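Local coordinates for Xaa-Pro Dipeptidase (Alteromonas macleodii, PDB 2QS8) that acts as a carboxypeptidase of the amidohydrolase superfamily, hydrolysing peptides at a metal centre in a TIM barrel, at the interface of chains A and B. Coordinates in Å, arbitrary orientation; residue numbers count along the deposited sequence, not the author numbering. Chains: chain A/B, Xaa-Pro Dipeptidase.

The interface of chains A and B. Residues chain A 147-148, 152, 162, 164-165; chain B 168, 180, 183-184, 187.
B:Lys187 and A:Asp152 form a salt bridge across this patch, a worked example of how a long side chain from one subunit can be met by loop residues of the other. The lysine leaves helix 175-188 with CG anti to its backbone N (chi1 -173°) and stays extended, carrying NZ across the interface to 2.7 Å from the carboxylate oxygen OD2 of A:Asp152. The amine NZ meets OD2 from above the carboxylate plane, while the backbone N of A:Gly148 hydrogen-bonds to the anti lone pair of A:Asp152 OD2 at 2.9 Å. Two donors thus grip OD2, one of them from its own chain, which probably helps to hold the carboxylate in place. An alanine in place of A:Asp152 would probably leave NZ of B:Lys187 without its charged mate and the A:Gly148 amide without this acceptor. The asymmetric contact may or may not persist in solution.

A second polar link runs tip to tip: the amide NE2 of B:Gln184 donates to the phenol OH of A:Tyr162 at 2.9 Å, with the oxygen close to the amide plane.

Packing fills in around these bonds. CD of B:Lys187 lies 3.8 Å from A:Gly148 CA, and the methyl CG2 of A:Thr147 rests against B:Gln184. B:Glu168 lays CB over the centre of the A:Tyr164 ring, its carboxylate nearly parallel to the ring.

A water-mediated bridge also joins the subunits, the water lying 2.6 Å from A:Thr147 OG1 and equally far from B:Glu168 OE2.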
# COMPACT_ATOMS: atom_id res chain seq x y z
N THR A 147 -9.04 -10.94 -1.84
CA THR A 147 -8.98 -11.42 -3.21
C THR A 147 -9.40 -12.88 -3.37
O THR A 147 -8.84 -13.77 -2.74
CB THR A 147 -7.56 -11.25 -3.78
OG1 THR A 147 -7.24 -9.85 -3.83
CG2 THR A 147 -7.46 -11.87 -5.20
N GLY A 148 -10.40 -13.11 -4.21
CA GLY A 148 -10.87 -14.47 -4.43
C GLY A 148 -11.78 -15.02 -3.35
O GLY A 148 -12.30 -16.13 -3.47
N ASP A 152 -16.04 -11.99 -3.02
CA ASP A 152 -15.38 -11.21 -4.06
C ASP A 152 -16.37 -11.24 -5.23
O ASP A 152 -16.64 -12.30 -5.81
CB ASP A 152 -14.07 -11.87 -4.48
CG ASP A 152 -13.32 -11.08 -5.56
OD1 ASP A 152 -13.99 -10.36 -6.34
OD2 ASP A 152 -12.08 -11.20 -5.64
N TYR A 162 -13.10 -8.99 -16.29
CA TYR A 162 -13.25 -8.26 -15.04
C TYR A 162 -12.01 -7.43 -14.72
O TYR A 162 -10.92 -7.72 -15.22
CB TYR A 162 -13.54 -9.22 -13.87
CG TYR A 162 -12.36 -10.04 -13.35
CD1 TYR A 162 -11.57 -9.57 -12.30
CD2 TYR A 162 -12.05 -11.30 -13.90
CE1 TYR A 162 -10.52 -10.34 -11.79
CE2 TYR A 162 -11.00 -12.07 -13.40
CZ TYR A 162 -10.24 -11.58 -12.34
OH TYR A 162 -9.23 -12.35 -11.81
N TYR A 164 -9.50 -5.97 -11.66
CA TYR A 164 -9.16 -6.28 -10.28
C TYR A 164 -9.83 -5.25 -9.37
O TYR A 164 -9.65 -4.05 -9.54
CB TYR A 164 -7.64 -6.25 -10.08
CG TYR A 164 -6.89 -7.17 -10.99
CD1 TYR A 164 -7.14 -8.55 -10.98
CD2 TYR A 164 -5.93 -6.68 -11.87
CE1 TYR A 164 -6.46 -9.41 -11.83
CE2 TYR A 164 -5.24 -7.53 -12.72
CZ TYR A 164 -5.51 -8.89 -12.70
OH TYR A 164 -4.85 -9.73 -13.56
N PRO A 165 -10.63 -5.71 -8.40
CA PRO A 165 -11.34 -4.82 -7.47
C PRO A 165 -10.41 -4.04 -6.55
O PRO A 165 -9.31 -4.49 -6.24
CB PRO A 165 -12.21 -5.78 -6.67
CG PRO A 165 -12.30 -7.01 -7.54
CD PRO A 165 -10.93 -7.12 -8.10
N GLU B 168 -1.76 -8.67 -8.54
CA GLU B 168 -2.58 -9.74 -9.09
C GLU B 168 -1.95 -10.36 -10.34
O GLU B 168 -2.26 -11.49 -10.68
CB GLU B 168 -4.00 -9.23 -9.40
CG GLU B 168 -4.84 -8.90 -8.17
CD GLU B 168 -4.69 -7.46 -7.68
OE1 GLU B 168 -3.68 -6.80 -8.03
OE2 GLU B 168 -5.58 -6.99 -6.94
N ALA B 180 -2.05 -10.57 -1.91
CA ALA B 180 -2.92 -10.30 -3.04
C ALA B 180 -2.54 -11.26 -4.16
O ALA B 180 -3.41 -11.86 -4.79
CB ALA B 180 -2.77 -8.86 -3.51
N ARG B 183 -3.43 -14.99 -3.23
CA ARG B 183 -4.87 -15.14 -3.33
C ARG B 183 -5.35 -15.12 -4.79
O ARG B 183 -6.30 -15.81 -5.14
CB ARG B 183 -5.57 -14.07 -2.50
CG ARG B 183 -5.51 -14.37 -0.99
CD ARG B 183 -5.98 -13.20 -0.13
NE ARG B 183 -6.02 -13.54 1.29
CZ ARG B 183 -5.81 -12.65 2.27
NH1 ARG B 183 -5.55 -11.38 1.98
NH2 ARG B 183 -5.86 -13.04 3.53
N GLN B 184 -4.67 -14.34 -5.64
CA GLN B 184 -5.05 -14.28 -7.05
C GLN B 184 -4.83 -15.63 -7.72
O GLN B 184 -5.60 -16.05 -8.58
CB GLN B 184 -4.22 -13.22 -7.81
CG GLN B 184 -4.63 -13.04 -9.25
CD GLN B 184 -6.08 -12.58 -9.37
OE1 GLN B 184 -6.54 -11.74 -8.59
NE2 GLN B 184 -6.79 -13.11 -10.36
N LYS B 187 -7.57 -17.68 -6.82
CA LYS B 187 -8.71 -17.22 -7.58
C LYS B 187 -8.67 -17.76 -9.01
O LYS B 187 -9.69 -18.16 -9.53
CB LYS B 187 -8.74 -15.68 -7.59
CG LYS B 187 -9.97 -15.03 -8.22
CD LYS B 187 -9.94 -13.50 -8.00
CE LYS B 187 -11.11 -12.82 -8.70
NZ LYS B 187 -11.25 -11.42 -8.24
O HOH W 1 -7.53 -8.34 -5.90